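Local coordinates for protein phage integrase/site-specific recombinase (Haloarcula marismortui, PDB 3NRW) that probably binds DNA as the N-terminal, all-helical core-binding domain of a tyrosine-recombinase-type integrase, a family that cuts and rejoins DNA at specific sites, at residues E11-H19 with N85-I93; M51-L59 with D94-V104. All blocks are in the same frame, centred on the assembly; numbering follows the deposited sequence.

Contact 1: residues E11-H19 with N85-I93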
loop_
_atom_site.group_PDB
_atom_site.type_symbol
_atom_site.label_atom_id
_atom_site.label_comp_id
_atom_site.label_asym_id
_atom_site.label_seq_id
_atom_site.Cartn_x
_atom_site.Cartn_y
_atom_site.Cartn_z
ATOM N N GLU A 11 9.647 2.894 -4.707
ATOM C CA GLU A 11 9.525 4.260 -5.213
ATOM C C GLU A 11 8.159 4.848 -4.868
ATOM O O GLU A 11 8.057 5.998 -4.429
ATOM C CB GLU A 11 9.711 4.301 -6.729
ATOM C CG GLU A 11 11.060 3.818 -7.212
ATOM C CD GLU A 11 11.168 3.879 -8.716
ATOM O OE1 GLU A 11 10.269 3.339 -9.403
ATOM O OE2 GLU A 11 12.156 4.461 -9.213
ATOM N N ALA A 12 7.111 4.055 -5.078
ATOM C CA ALA A 12 5.743 4.487 -4.790
ATOM C C ALA A 12 5.548 4.752 -3.301
ATOM O O ALA A 12 4.818 5.670 -2.916
ATOM C CB ALA A 12 4.747 3.428 -5.266
ATOM N N ARG A 13 6.192 3.938 -2.472
ATOM C CA ARG A 13 6.101 4.089 -1.023
ATOM C C ARG A 13 6.775 5.410 -0.629
ATOM O O ARG A 13 6.176 6.222 0.079
ATOM C CB ARG A 13 6.774 2.890 -0.330
ATOM C CG ARG A 13 6.704 2.858 1.205
ATOM C CD ARG A 13 7.850 3.645 1.840
ATOM N NE ARG A 13 9.129 3.395 1.178
ATOM C CZ ARG A 13 9.838 2.275 1.290
ATOM N NH1 ARG A 13 9.407 1.273 2.051
ATOM N NH2 ARG A 13 10.980 2.154 0.626
ATOM N N ASP A 14 8.003 5.634 -1.100
ATOM C CA ASP A 14 8.720 6.874 -0.780
ATOM C C ASP A 14 7.949 8.100 -1.270
ATOM O O ASP A 14 7.881 9.120 -0.581
ATOM C CB ASP A 14 10.119 6.920 -1.423
ATOM C CG ASP A 14 11.066 5.838 -0.910
ATOM O OD1 ASP A 14 10.864 5.316 0.207
ATOM O OD2 ASP A 14 12.037 5.529 -1.633
ATOM N N ARG A 15 7.382 8.005 -2.467
ATOM C CA ARG A 15 6.642 9.122 -3.046
ATOM C C ARG A 15 5.442 9.492 -2.189
ATOM O O ARG A 15 5.176 10.669 -1.944
ATOM C CB ARG A 15 6.176 8.775 -4.461
ATOM C CG ARG A 15 5.858 9.992 -5.315
ATOM C CD ARG A 15 5.278 9.569 -6.648
ATOM N NE ARG A 15 5.038 10.695 -7.548
ATOM C CZ ARG A 15 5.939 11.192 -8.388
ATOM N NH1 ARG A 15 7.159 10.671 -8.451
ATOM N NH2 ARG A 15 5.613 12.198 -9.187
ATOM N N TYR A 16 4.721 8.474 -1.730
ATOM C CA TYR A 16 3.547 8.679 -0.899
ATOM C C TYR A 16 3.906 9.345 0.431
ATOM O O TYR A 16 3.253 10.306 0.848
ATOM C CB TYR A 16 2.853 7.332 -0.650
ATOM C CG TYR A 16 1.641 7.420 0.249
ATOM C CD1 TYR A 16 0.516 8.156 -0.130
ATOM C CD2 TYR A 16 1.624 6.779 1.490
ATOM C CE1 TYR A 16 -0.598 8.253 0.707
ATOM C CE2 TYR A 16 0.515 6.872 2.332
ATOM C CZ TYR A 16 -0.588 7.610 1.935
ATOM O OH TYR A 16 -1.676 7.725 2.772
ATOM N N LEU A 17 4.948 8.853 1.094
ATOM C CA LEU A 17 5.344 9.429 2.382
ATOM C C LEU A 17 5.736 10.901 2.242
ATOM O O LEU A 17 5.377 11.725 3.086
ATOM C CB LEU A 17 6.502 8.634 2.993
ATOM C CG LEU A 17 6.201 7.157 3.276
ATOM C CD1 LEU A 17 7.408 6.533 3.947
ATOM C CD2 LEU A 17 4.962 7.014 4.160
ATOM N N ALA A 18 6.459 11.229 1.176
ATOM C CA ALA A 18 6.871 12.610 0.934
ATOM C C ALA A 18 5.631 13.462 0.680
ATOM O O ALA A 18 5.537 14.604 1.141
ATOM C CB ALA A 18 7.809 12.676 -0.271
ATOM N N HIS A 19 4.684 12.895 -0.063
ATOM C CA HIS A 19 3.434 13.568 -0.395
ATOM C C HIS A 19 2.584 13.869 0.836
ATOM O O HIS A 19 1.915 14.902 0.902
ATOM C CB HIS A 19 2.630 12.721 -1.393
ATOM C CG HIS A 19 1.189 13.114 -1.502
ATOM N ND1 HIS A 19 0.186 12.446 -0.830
ATOM C CD2 HIS A 19 0.585 14.109 -2.190
ATOM C CE1 HIS A 19 -0.977 13.016 -1.104
ATOM N NE2 HIS A 19 -0.761 14.027 -1.926
ATOM N N ASN A 85 -5.523 4.020 1.066
ATOM C CA ASN A 85 -5.259 5.433 0.812
ATOM C C ASN A 85 -4.059 5.607 -0.104
ATOM O O ASN A 85 -4.004 6.533 -0.921
ATOM C CB ASN A 85 -5.015 6.179 2.121
ATOM C CG ASN A 85 -6.205 6.115 3.044
ATOM O OD1 ASN A 85 -7.336 5.940 2.595
ATOM N ND2 ASN A 85 -5.964 6.266 4.338
ATOM N N TRP A 86 -3.090 4.713 0.039
ATOM C CA TRP A 86 -1.897 4.765 -0.786
ATOM C C TRP A 86 -2.274 4.537 -2.244
ATOM O O TRP A 86 -1.874 5.309 -3.117
ATOM C CB TRP A 86 -0.909 3.707 -0.306
ATOM C CG TRP A 86 0.370 3.620 -1.056
ATOM C CD1 TRP A 86 1.063 4.636 -1.646
ATOM C CD2 TRP A 86 1.176 2.447 -1.196
ATOM N NE1 TRP A 86 2.270 4.166 -2.140
ATOM C CE2 TRP A 86 2.358 2.827 -1.871
ATOM C CE3 TRP A 86 1.014 1.112 -0.805
ATOM C CZ2 TRP A 86 3.375 1.911 -2.162
ATOM C CZ3 TRP A 86 2.030 0.200 -1.099
ATOM C CH2 TRP A 86 3.194 0.608 -1.768
ATOM N N LEU A 87 -3.056 3.495 -2.509
ATOM C CA LEU A 87 -3.468 3.205 -3.875
ATOM C C LEU A 87 -4.330 4.321 -4.466
ATOM O O LEU A 87 -4.285 4.561 -5.672
ATOM C CB LEU A 87 -4.202 1.865 -3.943
ATOM C CG LEU A 87 -3.344 0.652 -3.556
ATOM C CD1 LEU A 87 -4.140 -0.621 -3.772
ATOM C CD2 LEU A 87 -2.061 0.624 -4.390
ATOM N N GLU A 88 -5.112 5.001 -3.629
ATOM C CA GLU A 88 -5.942 6.105 -4.121
ATOM C C GLU A 88 -5.021 7.206 -4.635
ATOM O O GLU A 88 -5.284 7.809 -5.673
ATOM C CB GLU A 88 -6.841 6.655 -3.007
ATOM C CG GLU A 88 -7.798 5.616 -2.444
ATOM C CD GLU A 88 -8.836 6.204 -1.503
ATOM O OE1 GLU A 88 -8.495 7.127 -0.734
ATOM O OE2 GLU A 88 -9.987 5.721 -1.516
ATOM N N TYR A 89 -3.941 7.462 -3.903
ATOM C CA TYR A 89 -2.971 8.474 -4.302
ATOM C C TYR A 89 -2.346 8.074 -5.631
ATOM O O TYR A 89 -2.270 8.879 -6.561
ATOM C CB TYR A 89 -1.873 8.620 -3.239
ATOM C CG TYR A 89 -0.665 9.408 -3.696
ATOM C CD1 TYR A 89 -0.786 10.737 -4.105
ATOM C CD2 TYR A 89 0.603 8.823 -3.728
ATOM C CE1 TYR A 89 0.322 11.462 -4.534
ATOM C CE2 TYR A 89 1.715 9.539 -4.157
ATOM C CZ TYR A 89 1.568 10.861 -4.560
ATOM O OH TYR A 89 2.658 11.582 -4.995
ATOM N N LEU A 90 -1.898 6.825 -5.720
ATOM C CA LEU A 90 -1.275 6.342 -6.945
ATOM C C LEU A 90 -2.234 6.356 -8.132
ATOM O O LEU A 90 -1.816 6.595 -9.264
ATOM C CB LEU A 90 -0.717 4.930 -6.743
ATOM C CG LEU A 90 0.415 4.790 -5.720
ATOM C CD1 LEU A 90 0.843 3.334 -5.671
ATOM C CD2 LEU A 90 1.602 5.685 -6.095
ATOM N N ALA A 91 -3.513 6.097 -7.884
ATOM C CA ALA A 91 -4.485 6.115 -8.969
ATOM C C ALA A 91 -4.639 7.549 -9.478
ATOM O O ALA A 91 -4.730 7.781 -10.685
ATOM C CB ALA A 91 -5.829 5.568 -8.496
ATOM N N ARG A 92 -4.652 8.512 -8.559
ATOM C CA ARG A 92 -4.783 9.914 -8.941
ATOM C C ARG A 92 -3.618 10.357 -9.816
ATOM O O ARG A 92 -3.803 11.134 -10.757
ATOM C CB ARG A 92 -4.862 10.814 -7.701
ATOM C CG ARG A 92 -4.944 12.308 -8.030
ATOM C CD ARG A 92 -5.419 13.133 -6.836
ATOM N NE ARG A 92 -4.455 13.190 -5.739
ATOM C CZ ARG A 92 -3.317 13.878 -5.768
ATOM N NH1 ARG A 92 -2.981 14.574 -6.845
ATOM N NH2 ARG A 92 -2.522 13.889 -4.707
ATOM N N ILE A 93 -2.417 9.868 -9.509
ATOM C CA ILE A 93 -1.251 10.247 -10.294
ATOM C C ILE A 93 -0.931 9.284 -11.426
ATOM O O ILE A 93 0.193 9.251 -11.925
ATOM C CB ILE A 93 0.004 10.443 -9.415
ATOM C CG1 ILE A 93 0.342 9.156 -8.665
ATOM C CG2 ILE A 93 -0.231 11.585 -8.436
ATOM C CD1 ILE A 93 1.670 9.243 -7.939
HETATM O O HOH W 1 -2.897 6.339 5.311
#

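Contact 2: residues M51-L59 with D94-V104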
loop_
_atom_site.group_PDB
_atom_site.type_symbol
_atom_site.label_atom_id
_atom_site.label_comp_id
_atom_site.label_asym_id
_atom_site.label_seq_id
_atom_site.Cartn_x
_atom_site.Cartn_y
_atom_site.Cartn_z
HETATM N N MSE A 51 3.875 -0.981 -9.538
HETATM C CA MSE A 51 2.605 -1.007 -8.836
HETATM C C MSE A 51 1.412 -1.269 -9.749
HETATM O O MSE A 51 0.406 -1.826 -9.310
HETATM C CB MSE A 51 2.405 0.300 -8.060
HETATM C CG MSE A 51 3.353 0.472 -6.880
HETATM SE SE MSE A 51 3.134 -0.889 -5.482
HETATM C CE MSE A 51 1.572 -0.141 -4.580
ATOM N N ARG A 52 1.519 -0.884 -11.016
ATOM C CA ARG A 52 0.420 -1.102 -11.949
ATOM C C ARG A 52 0.123 -2.595 -12.131
ATOM O O ARG A 52 -0.966 -2.971 -12.570
ATOM C CB ARG A 52 0.741 -0.463 -13.304
ATOM C CG ARG A 52 -0.450 -0.365 -14.244
ATOM C CD ARG A 52 -0.030 0.202 -15.588
ATOM N NE ARG A 52 0.550 1.540 -15.475
ATOM C CZ ARG A 52 -0.136 2.638 -15.169
ATOM N NH1 ARG A 52 -1.438 2.574 -14.935
ATOM N NH2 ARG A 52 0.481 3.810 -15.120
ATOM N N GLU A 53 1.090 -3.439 -11.783
ATOM C CA GLU A 53 0.942 -4.890 -11.904
ATOM C C GLU A 53 -0.042 -5.464 -10.890
ATOM O O GLU A 53 -0.512 -6.590 -11.043
ATOM C CB GLU A 53 2.304 -5.573 -11.739
ATOM C CG GLU A 53 3.289 -5.252 -12.857
ATOM C CD GLU A 53 4.673 -5.832 -12.620
ATOM O OE1 GLU A 53 5.525 -5.731 -13.529
ATOM O OE2 GLU A 53 4.916 -6.380 -11.524
ATOM N N LEU A 54 -0.350 -4.693 -9.853
ATOM C CA LEU A 54 -1.286 -5.145 -8.830
ATOM C C LEU A 54 -2.681 -5.405 -9.390
ATOM O O LEU A 54 -3.112 -4.752 -10.341
ATOM C CB LEU A 54 -1.374 -4.115 -7.707
ATOM C CG LEU A 54 -0.131 -4.018 -6.828
ATOM C CD1 LEU A 54 -0.317 -2.893 -5.828
ATOM C CD2 LEU A 54 0.103 -5.348 -6.108
ATOM N N THR A 55 -3.372 -6.367 -8.782
ATOM C CA THR A 55 -4.727 -6.760 -9.172
ATOM C C THR A 55 -5.508 -7.131 -7.919
ATOM O O THR A 55 -4.940 -7.213 -6.830
ATOM C CB THR A 55 -4.724 -8.015 -10.065
ATOM O OG1 THR A 55 -4.163 -9.112 -9.331
ATOM C CG2 THR A 55 -3.914 -7.784 -11.327
ATOM N N GLY A 56 -6.807 -7.372 -8.077
ATOM C CA GLY A 56 -7.617 -7.768 -6.939
ATOM C C GLY A 56 -7.067 -9.047 -6.324
ATOM O O GLY A 56 -7.068 -9.217 -5.100
ATOM N N TRP A 57 -6.594 -9.957 -7.174
ATOM C CA TRP A 57 -6.035 -11.213 -6.694
ATOM C C TRP A 57 -4.797 -10.978 -5.836
ATOM O O TRP A 57 -4.691 -11.510 -4.733
ATOM C CB TRP A 57 -5.690 -12.143 -7.868
ATOM C CG TRP A 57 -4.856 -13.343 -7.468
ATOM C CD1 TRP A 57 -3.506 -13.496 -7.633
ATOM C CD2 TRP A 57 -5.314 -14.544 -6.831
ATOM N NE1 TRP A 57 -3.100 -14.712 -7.142
ATOM C CE2 TRP A 57 -4.190 -15.375 -6.643
ATOM C CE3 TRP A 57 -6.569 -14.995 -6.400
ATOM C CZ2 TRP A 57 -4.279 -16.637 -6.041
ATOM C CZ3 TRP A 57 -6.658 -16.252 -5.802
ATOM C CH2 TRP A 57 -5.519 -17.055 -5.629
ATOM N N LYS A 58 -3.861 -10.179 -6.339
ATOM C CA LYS A 58 -2.640 -9.908 -5.595
ATOM C C LYS A 58 -2.943 -9.191 -4.283
ATOM O O LYS A 58 -2.322 -9.477 -3.254
ATOM C CB LYS A 58 -1.668 -9.081 -6.445
ATOM C CG LYS A 58 -1.245 -9.787 -7.728
ATOM C CD LYS A 58 -0.292 -8.932 -8.547
ATOM C CE LYS A 58 -0.005 -9.573 -9.895
ATOM N NZ LYS A 58 0.586 -10.929 -9.732
ATOM N N LEU A 59 -3.900 -8.269 -4.308
ATOM C CA LEU A 59 -4.265 -7.545 -3.089
ATOM C C LEU A 59 -4.855 -8.505 -2.058
ATOM O O LEU A 59 -4.582 -8.382 -0.855
ATOM C CB LEU A 59 -5.271 -6.432 -3.399
ATOM C CG LEU A 59 -4.719 -5.239 -4.190
ATOM C CD1 LEU A 59 -5.844 -4.267 -4.499
ATOM C CD2 LEU A 59 -3.620 -4.554 -3.393
ATOM N N ASP A 94 -1.924 8.496 -11.821
ATOM C CA ASP A 94 -1.790 7.585 -12.948
ATOM C C ASP A 94 -0.748 6.468 -12.825
ATOM O O ASP A 94 -0.275 5.949 -13.837
ATOM C CB ASP A 94 -1.510 8.419 -14.212
ATOM C CG ASP A 94 -2.444 9.616 -14.342
ATOM O OD1 ASP A 94 -3.678 9.408 -14.315
ATOM O OD2 ASP A 94 -1.947 10.763 -14.472
ATOM N N VAL A 95 -0.404 6.087 -11.597
ATOM C CA VAL A 95 0.585 5.034 -11.367
ATOM C C VAL A 95 -0.045 3.640 -11.363
ATOM O O VAL A 95 0.626 2.643 -11.642
ATOM C CB VAL A 95 1.341 5.285 -10.046
ATOM C CG1 VAL A 95 2.258 4.113 -9.719
ATOM C CG2 VAL A 95 2.159 6.559 -10.175
ATOM N N VAL A 96 -1.331 3.567 -11.039
ATOM C CA VAL A 96 -2.027 2.291 -11.055
ATOM C C VAL A 96 -3.412 2.482 -11.669
ATOM O O VAL A 96 -3.902 3.608 -11.762
ATOM C CB VAL A 96 -2.179 1.689 -9.642
ATOM C CG1 VAL A 96 -2.623 0.252 -9.762
ATOM C CG2 VAL A 96 -0.857 1.752 -8.888
ATOM N N ASP A 97 -4.021 1.380 -12.100
ATOM C CA ASP A 97 -5.354 1.399 -12.703
ATOM C C ASP A 97 -6.335 2.127 -11.795
ATOM O O ASP A 97 -6.325 1.935 -10.582
ATOM C CB ASP A 97 -5.852 -0.030 -12.930
ATOM C CG ASP A 97 -5.114 -0.741 -14.048
ATOM O OD1 ASP A 97 -5.278 -1.973 -14.169
ATOM O OD2 ASP A 97 -4.383 -0.071 -14.809
ATOM N N GLU A 98 -7.196 2.948 -12.384
ATOM C CA GLU A 98 -8.164 3.702 -11.601
ATOM C C GLU A 98 -9.137 2.844 -10.797
ATOM O O GLU A 98 -9.677 3.303 -9.792
ATOM C CB GLU A 98 -8.952 4.662 -12.498
ATOM C CG GLU A 98 -9.534 4.028 -13.751
ATOM C CD GLU A 98 -8.614 4.156 -14.953
ATOM O OE1 GLU A 98 -7.482 3.621 -14.910
ATOM O OE2 GLU A 98 -9.026 4.797 -15.945
ATOM N N ASP A 99 -9.364 1.602 -11.219
ATOM C CA ASP A 99 -10.292 0.738 -10.494
ATOM C C ASP A 99 -9.627 -0.202 -9.491
ATOM O O ASP A 99 -10.265 -1.123 -8.980
ATOM C CB ASP A 99 -11.138 -0.088 -11.472
ATOM C CG ASP A 99 -10.304 -1.032 -12.323
ATOM O OD1 ASP A 99 -10.898 -1.840 -13.067
ATOM O OD2 ASP A 99 -9.057 -0.970 -12.258
ATOM N N LEU A 100 -8.355 0.031 -9.191
ATOM C CA LEU A 100 -7.654 -0.836 -8.253
ATOM C C LEU A 100 -7.914 -0.547 -6.774
ATOM O O LEU A 100 -8.191 -1.458 -5.996
ATOM C CB LEU A 100 -6.146 -0.788 -8.505
ATOM C CG LEU A 100 -5.369 -1.756 -7.610
ATOM C CD1 LEU A 100 -5.533 -3.183 -8.135
ATOM C CD2 LEU A 100 -3.907 -1.373 -7.584
ATOM N N PRO A 101 -7.828 0.727 -6.363
ATOM C CA PRO A 101 -8.061 1.041 -4.952
ATOM C C PRO A 101 -9.363 0.489 -4.373
ATOM O O PRO A 101 -9.408 0.104 -3.205
ATOM C CB PRO A 101 -7.977 2.570 -4.918
ATOM C CG PRO A 101 -8.347 2.975 -6.317
ATOM C CD PRO A 101 -7.635 1.955 -7.154
ATOM N N GLU A 102 -10.411 0.431 -5.191
ATOM C CA GLU A 102 -11.706 -0.085 -4.747
ATOM C C GLU A 102 -11.656 -1.577 -4.441
ATOM O O GLU A 102 -12.506 -2.101 -3.724
ATOM C CB GLU A 102 -12.777 0.157 -5.819
ATOM C CG GLU A 102 -12.366 -0.324 -7.210
ATOM C CD GLU A 102 -13.530 -0.829 -8.049
ATOM O OE1 GLU A 102 -14.578 -0.147 -8.114
ATOM O OE2 GLU A 102 -13.386 -1.909 -8.661
ATOM N N LYS A 103 -10.663 -2.265 -4.993
ATOM C CA LYS A 103 -10.539 -3.698 -4.775
ATOM C C LYS A 103 -9.858 -4.036 -3.452
ATOM O O LYS A 103 -9.690 -5.208 -3.118
ATOM C CB LYS A 103 -9.792 -4.334 -5.950
ATOM C CG LYS A 103 -10.555 -4.208 -7.261
ATOM C CD LYS A 103 -9.755 -4.692 -8.448
ATOM C CE LYS A 103 -10.583 -4.590 -9.724
ATOM N NZ LYS A 103 -9.820 -5.047 -10.926
ATOM N N VAL A 104 -9.472 -3.010 -2.698
ATOM C CA VAL A 104 -8.826 -3.224 -1.406
ATOM C C VAL A 104 -9.875 -3.450 -0.323
ATOM O O VAL A 104 -10.696 -2.574 -0.046
ATOM C CB VAL A 104 -7.959 -2.018 -0.985
ATOM C CG1 VAL A 104 -7.348 -2.281 0.384
ATOM C CG2 VAL A 104 -6.864 -1.774 -2.012
HETATM O O HOH W 2 3.157 1.431 -11.824
HETATM O O HOH W 3 -2.604 5.400 -15.693
HETATM O O HOH W 4 -5.079 -3.533 -11.695
HETATM O O HOH W 5 -7.918 -7.088 -10.733
#

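Contact 1: residues E11-H19 with N85-I93
Helices 11-19 and 85-92 cross almost at right angles (94°), their axes 10.5 Å apart at the closest, with Tyr16 facing Trp86 and Ala12 facing Leu90. Trp86 carries the polar link: its indole NE1 donates to Ala12 O at 3.1 Å. The carbonyl oxygen lies near the indole plane, whereas NE1 stands above the carbonyl plane, on the face opposite the one used by Tyr16 N. Ala12 O thus keeps its helical bond and takes a second donor. Ala12 CB packs on Trp86 CZ2 and on both methyls of Leu90. Tyr16, with CG anti to the backbone N (chi1 178°), lays one ring face over the CA of Trp86 in a CH-pi contact, 4.1 Å from CA to the ring centroid. Its CD1 edge meets Tyr89 CD2 at 3.7 Å, while a water joins Tyr16 OH to Asn85 ND2. His19 stacks face to face on Tyr89, centroids 4.2 Å apart and planes 20° from parallel, with Tyr89 CE1 over the middle of the imidazole. Arg15 reaches out extended across the Tyr89 hydroxyl, its CG 3.6 Å from Tyr89 OH, and its CD and NE lie against Ile93 CD1. Leu36 and Phe39 of helix 26-45 also pack on Trp86. The four aromatic residues therefore join the first and last helices of the core-binding domain through broad ring contacts, while the bond from Trp86 NE1 to Ala12 O fixes the edge of the buried indole and satisfies its N-H.

Contact 2: residues M51-L59 with D94-V104
Arg52 lays one face of its guanidinium over Val95 O, which sits 3.6 Å above the plane near its centre, and sends NH2 past it to Asp94 O. That hydrogen bond is short, 2.6 Å from NH2 to O, with an N-H...O angle of 148°. The side chain leaves with CG anti to the backbone N (chi1 -167°) and bends at chi3, which turns the guanidinium back over the 94-96 backbone. Asp97 OD2 lies near the plane at the guanidinium edge, a long salt bridge 4.0 Å from NH1. Two waters reinforce the grip: one joins Arg52 N to Val95 O, the other Arg52 NH1 to Asp94 O. Pro5 O accepts a further bond from Arg52 NH2. Asp94, at positive phi, is the C-prime residue of the Schellman motif that ends helix 73-92, so the arginine binds the carbonyl just where the chain turns away.

Beside this polar patch, the CB of the selenomethionine at Met51 rests on Val96 CG2 at 3.7 Å. Leu100 then wedges in with its two methyls divided: CD2 meets Leu54 CB, while CD1 lies against Leu54 O and Leu59 CD1. Leu59 CD1 also touches Val104 CG2 at 3.7 Å. Thr55 OG1 caps helix 56-67 by accepting from Lys58 N, and at Gly56 the aliphatic part of Lys103 passes over the backbone, its NZ sharing a water with Gly56 N. A direct bond from Arg52 to a backbone carbonyl and bridging waters thus hold the 94-97 end, the long salt bridge adding at most a weak pull, whereas leucine and valine methyls pack the 100-104 end against residues 54-59.

How the contacts relate
Contacts 1 and 2 lie about 12 Å apart between centres and meet on helix 73-92, at its end and at Ala12 of helix 9-20. Leu90 O probably accepts from Val95 N at 2.8 Å, so the last turn of the helix in contact 1 runs directly into the loop of contact 2. Met51 makes a second join: its CG packs 3.6 Å from Ala12 CB and its CE lies against Trp86 CH2, so the selenomethionine touches both helices of the crossing. Farther along, Val104 CG2 covers Leu87 CD1, 3.4 Å away. The segments alternate in sequence, so the chain crosses back between the two contacts, tying helices 9-20, 56-67 and 73-92 to the C-terminal loop.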